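Local coordinates for MDM10 isoform 1 (Saccharomyces cerevisiae, PDB 7BTX), which helps tether mitochondria to the endoplasmic reticulum within the ERMES complex and takes part in the late assembly of the TOM translocase of the mitochondrial outer membrane, at residues 10-15 against 139-144; 16-21 against 185-190. All blocks are in the same frame, centred on the assembly; numbering follows the deposited sequence.

Contact 1 (10-15 against 139-144); sequences RAFYQS and KSLYYG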
loop_
_atom_site.group_PDB
_atom_site.type_symbol
_atom_site.label_atom_id
_atom_site.label_comp_id
_atom_site.label_asym_id
_atom_site.label_seq_id
_atom_site.Cartn_x
_atom_site.Cartn_y
_atom_site.Cartn_z
ATOM N N ARG D 10 31.563 -11.965 12.504
ATOM C CA ARG D 10 32.855 -12.272 11.906
ATOM C C ARG D 10 33.890 -11.204 12.222
ATOM O O ARG D 10 35.092 -11.472 12.148
ATOM C CB ARG D 10 32.708 -12.445 10.397
ATOM N N ALA D 11 33.455 -9.995 12.573
ATOM C CA ALA D 11 34.405 -8.960 12.963
ATOM C C ALA D 11 34.907 -9.187 14.379
ATOM O O ALA D 11 36.022 -8.779 14.722
ATOM C CB ALA D 11 33.765 -7.581 12.843
ATOM N N PHE D 12 34.092 -9.825 15.219
ATOM C CA PHE D 12 34.528 -10.161 16.568
ATOM C C PHE D 12 35.436 -11.378 16.559
ATOM O O PHE D 12 36.309 -11.518 17.421
ATOM C CB PHE D 12 33.315 -10.413 17.453
ATOM C CG PHE D 12 33.646 -10.575 18.900
ATOM C CD1 PHE D 12 34.109 -9.504 19.639
ATOM C CD2 PHE D 12 33.486 -11.795 19.525
ATOM C CE1 PHE D 12 34.408 -9.650 20.968
ATOM C CE2 PHE D 12 33.787 -11.944 20.854
ATOM C CZ PHE D 12 34.247 -10.873 21.573
ATOM N N TYR D 13 35.237 -12.272 15.592
ATOM C CA TYR D 13 36.076 -13.453 15.469
ATOM C C TYR D 13 37.472 -13.113 14.985
ATOM O O TYR D 13 38.438 -13.731 15.440
ATOM C CB TYR D 13 35.434 -14.449 14.508
ATOM C CG TYR D 13 34.298 -15.254 15.090
ATOM C CD1 TYR D 13 33.910 -15.103 16.411
ATOM C CD2 TYR D 13 33.613 -16.163 14.308
ATOM C CE1 TYR D 13 32.877 -15.837 16.932
ATOM C CE2 TYR D 13 32.582 -16.906 14.821
ATOM C CZ TYR D 13 32.220 -16.742 16.132
ATOM O OH TYR D 13 31.182 -17.478 16.644
ATOM N N GLN D 14 37.603 -12.154 14.077
ATOM C CA GLN D 14 38.901 -11.726 13.583
ATOM C C GLN D 14 39.610 -10.784 14.540
ATOM O O GLN D 14 40.810 -10.551 14.380
ATOM C CB GLN D 14 38.754 -11.045 12.221
ATOM C CG GLN D 14 38.221 -11.941 11.121
ATOM C CD GLN D 14 37.428 -11.169 10.089
ATOM O OE1 GLN D 14 37.538 -9.948 9.997
ATOM N NE2 GLN D 14 36.618 -11.877 9.314
ATOM N N SER D 15 38.898 -10.236 15.520
ATOM C CA SER D 15 39.492 -9.330 16.491
ATOM C C SER D 15 39.978 -10.034 17.744
ATOM O O SER D 15 40.953 -9.585 18.352
ATOM C CB SER D 15 38.486 -8.246 16.887
ATOM O OG SER D 15 39.041 -7.374 17.850
ATOM N N LYS D 139 36.827 -11.362 26.453
ATOM C CA LYS D 139 36.113 -10.366 25.674
ATOM C C LYS D 139 34.622 -10.668 25.668
ATOM O O LYS D 139 34.180 -11.748 26.060
ATOM C CB LYS D 139 36.647 -10.324 24.245
ATOM C CG LYS D 139 38.123 -10.003 24.160
ATOM C CD LYS D 139 38.417 -8.659 24.799
ATOM C CE LYS D 139 39.825 -8.184 24.498
ATOM N NZ LYS D 139 40.130 -6.931 25.234
ATOM N N SER D 140 33.842 -9.686 25.230
ATOM C CA SER D 140 32.405 -9.860 25.101
ATOM C C SER D 140 31.899 -8.953 23.996
ATOM O O SER D 140 32.539 -7.964 23.643
ATOM C CB SER D 140 31.666 -9.557 26.405
ATOM O OG SER D 140 32.023 -10.472 27.422
ATOM N N LEU D 141 30.745 -9.311 23.445
ATOM C CA LEU D 141 30.064 -8.493 22.453
ATOM C C LEU D 141 28.591 -8.465 22.795
ATOM O O LEU D 141 27.998 -9.510 23.062
ATOM C CB LEU D 141 30.282 -9.019 21.033
ATOM C CG LEU D 141 29.690 -8.222 19.870
ATOM C CD1 LEU D 141 30.641 -8.224 18.736
ATOM C CD2 LEU D 141 28.399 -8.831 19.375
ATOM N N TYR D 142 28.009 -7.276 22.787
ATOM C CA TYR D 142 26.579 -7.102 22.943
ATOM C C TYR D 142 26.040 -6.373 21.727
ATOM O O TYR D 142 26.552 -5.327 21.334
ATOM C CB TYR D 142 26.252 -6.326 24.216
ATOM C CG TYR D 142 26.730 -7.015 25.464
ATOM C CD1 TYR D 142 27.980 -6.737 25.997
ATOM C CD2 TYR D 142 25.939 -7.953 26.098
ATOM C CE1 TYR D 142 28.422 -7.374 27.126
ATOM C CE2 TYR D 142 26.371 -8.589 27.231
ATOM C CZ TYR D 142 27.611 -8.297 27.737
ATOM O OH TYR D 142 28.040 -8.937 28.870
ATOM N N TYR D 143 25.012 -6.950 21.121
ATOM C CA TYR D 143 24.466 -6.399 19.891
ATOM C C TYR D 143 22.960 -6.536 19.952
ATOM O O TYR D 143 22.457 -7.584 20.353
ATOM C CB TYR D 143 25.031 -7.117 18.669
ATOM C CG TYR D 143 24.314 -6.815 17.377
ATOM C CD1 TYR D 143 24.551 -5.633 16.690
ATOM C CD2 TYR D 143 23.411 -7.717 16.834
ATOM C CE1 TYR D 143 23.903 -5.355 15.515
ATOM C CE2 TYR D 143 22.755 -7.443 15.667
ATOM C CZ TYR D 143 23.008 -6.266 15.011
ATOM O OH TYR D 143 22.354 -6.007 13.838
ATOM N N GLY D 144 22.248 -5.484 19.567
ATOM C CA GLY D 144 20.813 -5.546 19.441
ATOM C C GLY D 144 20.370 -4.625 18.325
ATOM O O GLY D 144 21.050 -3.667 17.984
#
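The N-terminal helix 5-16 lies against the inner wall of the β-barrel, and within 10-15 F12 is the side chain that reaches segment 139-144, at the start of strand 140-147. CG stands anti to the backbone N (chi1 -172°), which carries the ring out from the helix toward the strand. L141 lies over one ring face: its CB is 4.1 Å from the centroid of the F12 ring and only 11° off the ring normal, a nearly centred CH-π contact. L141 CD1 lies 3.7 Å from F12 CB, the two side chains passing each other in opposite directions. Farther out on the ring, F12 CZ meets K139 CB at 3.6 Å, while the lysine chain bends at chi2 and takes its ammonium end away from F12. S140 contributes its backbone, with O lying 3.7 Å from F12 CE1; its hydroxyl bonds K159 on the next strand. No hydrogen bond crosses between the two segments, and the contact is mostly apolar packing. F12 also touches L81 in a loop, while L141 packs on V8 one helical turn earlier, on M156 and I158 of strand 152-162, and on L74 of strand 68-76. L141 thus sits on the middle of three adjacent antiparallel strands, and F12 reaches across to I158 on one of its neighbours.

Contact 2 (16-21 against 185-190); sequences THWSTQ and YFQRDS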
loop_
_atom_site.group_PDB
_atom_site.type_symbol
_atom_site.label_atom_id
_atom_site.label_comp_id
_atom_site.label_asym_id
_atom_site.label_seq_id
_atom_site.Cartn_x
_atom_site.Cartn_y
_atom_site.Cartn_z
ATOM N N THR D 16 39.324 -11.122 18.144
ATOM C CA THR D 16 39.733 -11.898 19.304
ATOM C C THR D 16 40.448 -13.184 18.920
ATOM O O THR D 16 40.797 -13.968 19.809
ATOM C CB THR D 16 38.524 -12.215 20.179
ATOM O OG1 THR D 16 37.640 -13.096 19.482
ATOM C CG2 THR D 16 37.787 -10.949 20.503
ATOM N N HIS D 17 40.667 -13.403 17.618
ATOM C CA HIS D 17 41.353 -14.569 17.051
ATOM C C HIS D 17 40.669 -15.878 17.451
ATOM O O HIS D 17 41.240 -16.730 18.130
ATOM C CB HIS D 17 42.839 -14.578 17.427
ATOM C CG HIS D 17 43.553 -13.309 17.081
ATOM N ND1 HIS D 17 43.562 -12.785 15.808
ATOM C CD2 HIS D 17 44.277 -12.457 17.845
ATOM C CE1 HIS D 17 44.261 -11.665 15.800
ATOM N NE2 HIS D 17 44.705 -11.443 17.024
ATOM N N TRP D 18 39.422 -16.024 17.011
ATOM C CA TRP D 18 38.679 -17.248 17.267
ATOM C C TRP D 18 38.929 -18.309 16.206
ATOM O O TRP D 18 38.749 -19.503 16.487
ATOM C CB TRP D 18 37.183 -16.945 17.368
ATOM C CG TRP D 18 36.319 -18.141 17.631
ATOM C CD1 TRP D 18 35.351 -18.639 16.818
ATOM C CD2 TRP D 18 36.353 -18.995 18.779
ATOM N NE1 TRP D 18 34.774 -19.745 17.384
ATOM C CE2 TRP D 18 35.373 -19.982 18.592
ATOM C CE3 TRP D 18 37.113 -19.016 19.951
ATOM C CZ2 TRP D 18 35.134 -20.976 19.526
ATOM C CZ3 TRP D 18 36.877 -20.000 20.868
ATOM C CH2 TRP D 18 35.890 -20.962 20.659
ATOM N N SER D 19 39.378 -17.894 15.014
ATOM C CA SER D 19 39.727 -18.765 13.891
ATOM C C SER D 19 38.556 -19.631 13.443
ATOM O O SER D 19 38.567 -20.849 13.638
ATOM C CB SER D 19 40.946 -19.637 14.216
ATOM O OG SER D 19 40.577 -20.732 15.036
ATOM N N THR D 20 37.525 -19.004 12.869
ATOM C CA THR D 20 36.331 -19.692 12.391
ATOM C C THR D 20 36.520 -20.386 11.043
ATOM O O THR D 20 35.528 -20.795 10.427
ATOM C CB THR D 20 35.164 -18.713 12.298
ATOM O OG1 THR D 20 34.029 -19.375 11.729
ATOM C CG2 THR D 20 35.541 -17.530 11.421
ATOM N N GLN D 21 37.755 -20.520 10.552
ATOM C CA GLN D 21 37.988 -21.347 9.373
ATOM C C GLN D 21 37.780 -22.821 9.698
ATOM O O GLN D 21 37.429 -23.621 8.824
ATOM C CB GLN D 21 39.390 -21.098 8.799
ATOM C CG GLN D 21 40.563 -21.504 9.690
ATOM C CD GLN D 21 41.057 -20.362 10.556
ATOM O OE1 GLN D 21 40.383 -19.345 10.701
ATOM N NE2 GLN D 21 42.241 -20.524 11.131
ATOM N N TYR D 185 24.837 -21.119 21.504
ATOM C CA TYR D 185 25.971 -21.735 20.816
ATOM C C TYR D 185 27.115 -21.829 21.814
ATOM O O TYR D 185 27.796 -20.836 22.072
ATOM C CB TYR D 185 26.423 -20.944 19.593
ATOM C CG TYR D 185 25.425 -20.794 18.478
ATOM C CD1 TYR D 185 24.404 -19.864 18.557
ATOM C CD2 TYR D 185 25.530 -21.556 17.329
ATOM C CE1 TYR D 185 23.505 -19.720 17.545
ATOM C CE2 TYR D 185 24.626 -21.418 16.306
ATOM C CZ TYR D 185 23.613 -20.495 16.424
ATOM O OH TYR D 185 22.700 -20.336 15.412
ATOM N N PHE D 186 27.334 -23.009 22.364
ATOM C CA PHE D 186 28.564 -23.284 23.082
ATOM C C PHE D 186 29.544 -23.926 22.117
ATOM O O PHE D 186 29.162 -24.789 21.328
ATOM C CB PHE D 186 28.300 -24.203 24.269
ATOM C CG PHE D 186 29.478 -24.385 25.159
ATOM C CD1 PHE D 186 29.812 -23.418 26.084
ATOM C CD2 PHE D 186 30.256 -25.525 25.072
ATOM C CE1 PHE D 186 30.893 -23.585 26.904
ATOM C CE2 PHE D 186 31.346 -25.694 25.888
ATOM C CZ PHE D 186 31.661 -24.726 26.805
ATOM N N GLN D 187 30.802 -23.504 22.167
ATOM C CA GLN D 187 31.771 -23.994 21.192
ATOM C C GLN D 187 33.165 -24.034 21.794
ATOM O O GLN D 187 33.687 -23.008 22.232
ATOM C CB GLN D 187 31.742 -23.132 19.930
ATOM C CG GLN D 187 31.579 -21.654 20.176
ATOM C CD GLN D 187 31.236 -20.891 18.924
ATOM O OE1 GLN D 187 31.242 -21.444 17.829
ATOM N NE2 GLN D 187 30.920 -19.614 19.079
ATOM N N ARG D 188 33.770 -25.223 21.802
ATOM C CA ARG D 188 35.105 -25.419 22.361
ATOM C C ARG D 188 36.097 -25.596 21.216
ATOM O O ARG D 188 36.154 -26.628 20.557
ATOM C CB ARG D 188 35.127 -26.613 23.305
ATOM C CG ARG D 188 36.518 -26.931 23.839
ATOM C CD ARG D 188 36.474 -27.721 25.133
ATOM N NE ARG D 188 36.446 -29.160 24.898
ATOM C CZ ARG D 188 35.486 -29.968 25.331
ATOM N NH1 ARG D 188 34.471 -29.477 26.029
ATOM N NH2 ARG D 188 35.544 -31.268 25.072
ATOM N N ASP D 189 36.897 -24.563 20.992
ATOM C CA ASP D 189 37.928 -24.629 19.970
ATOM C C ASP D 189 39.127 -25.417 20.471
ATOM O O ASP D 189 39.339 -25.563 21.675
ATOM C CB ASP D 189 38.375 -23.225 19.574
ATOM C CG ASP D 189 39.094 -23.189 18.245
ATOM O OD1 ASP D 189 38.998 -24.182 17.501
ATOM O OD2 ASP D 189 39.760 -22.177 17.948
ATOM N N SER D 190 39.894 -25.951 19.530
ATOM C CA SER D 190 41.223 -26.486 19.775
ATOM C C SER D 190 42.049 -26.157 18.542
ATOM O O SER D 190 41.643 -25.313 17.738
ATOM C CB SER D 190 41.182 -27.987 20.044
ATOM O OG SER D 190 42.468 -28.557 19.900
#
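S19, whose hydroxyl faces the carboxylate of D189, makes the shortest polar bond here, but with its own neighbour: S19 OG donates to W18 O at 2.6 Å. The approach is well off the direction of the carbonyl, with a C=O...OG angle of 103° and the donor tilted 32° from the carbonyl plane. D189 OD2 comes up to the same pair, 3.2 Å from W18 O and 3.4 Å from S19 OG, and neither distance is a hydrogen bond; carboxylate and carbonyl are two acceptors side by side. The bulk of the contact is the indole of W18. Its CG lies anti to the backbone N (chi1 -180°), which swings the ring system out of the loop and lays it against strand 179-189. D189 CB sits over a face of the six-membered ring, 4.0 Å from its centroid, as a CH-π contact. At the ring edge, near its plane, Q187 O approaches W18 CH2 at 3.4 Å. The aliphatic part of Q187 adds CG at 3.7 Å from W18 CZ2; the two side chains cross at a slant, the amide plane turned 56° from the indole. Y13 also meets the indole ring to ring, and Q166 on adjacent strand 165-174 and R160 on 152-162, the strand beyond, touch it too. Replacing W18 by an alanine would probably leave D189 CB and the methylenes of Q187 without their apolar cover and the loop less firmly held to the barrel wall. Between 16-21 and 185-190 the attachment is thus an indole packed on aliphatic carbon and a backbone carbonyl, with no hydrogen bond across; the buried carboxylate of D189 takes a weak bond from S190 N at OD1, and none from 16-21.

From the N terminus, the chain runs along helix 5-16, where contact 1 sets 10-15 against 139-144, at the start of strand 140-147, and straight on into the following loop, where contact 2 sets 16-21 against strand 179-189. Each closes a long loop of more than a hundred residues, and because the segments alternate along the sequence the two loops cross. Both strands belong to one sheet, separated by strands 152-162 and 165-174, so the helix and its trailing loop span a piece of the barrel wall. Y13 stitches the pair together through its carbonyl, probably bonded to W18 N, and its hydroxyl, probably bonded to Q187 NE2; K139 CG also packs on T16 CG2.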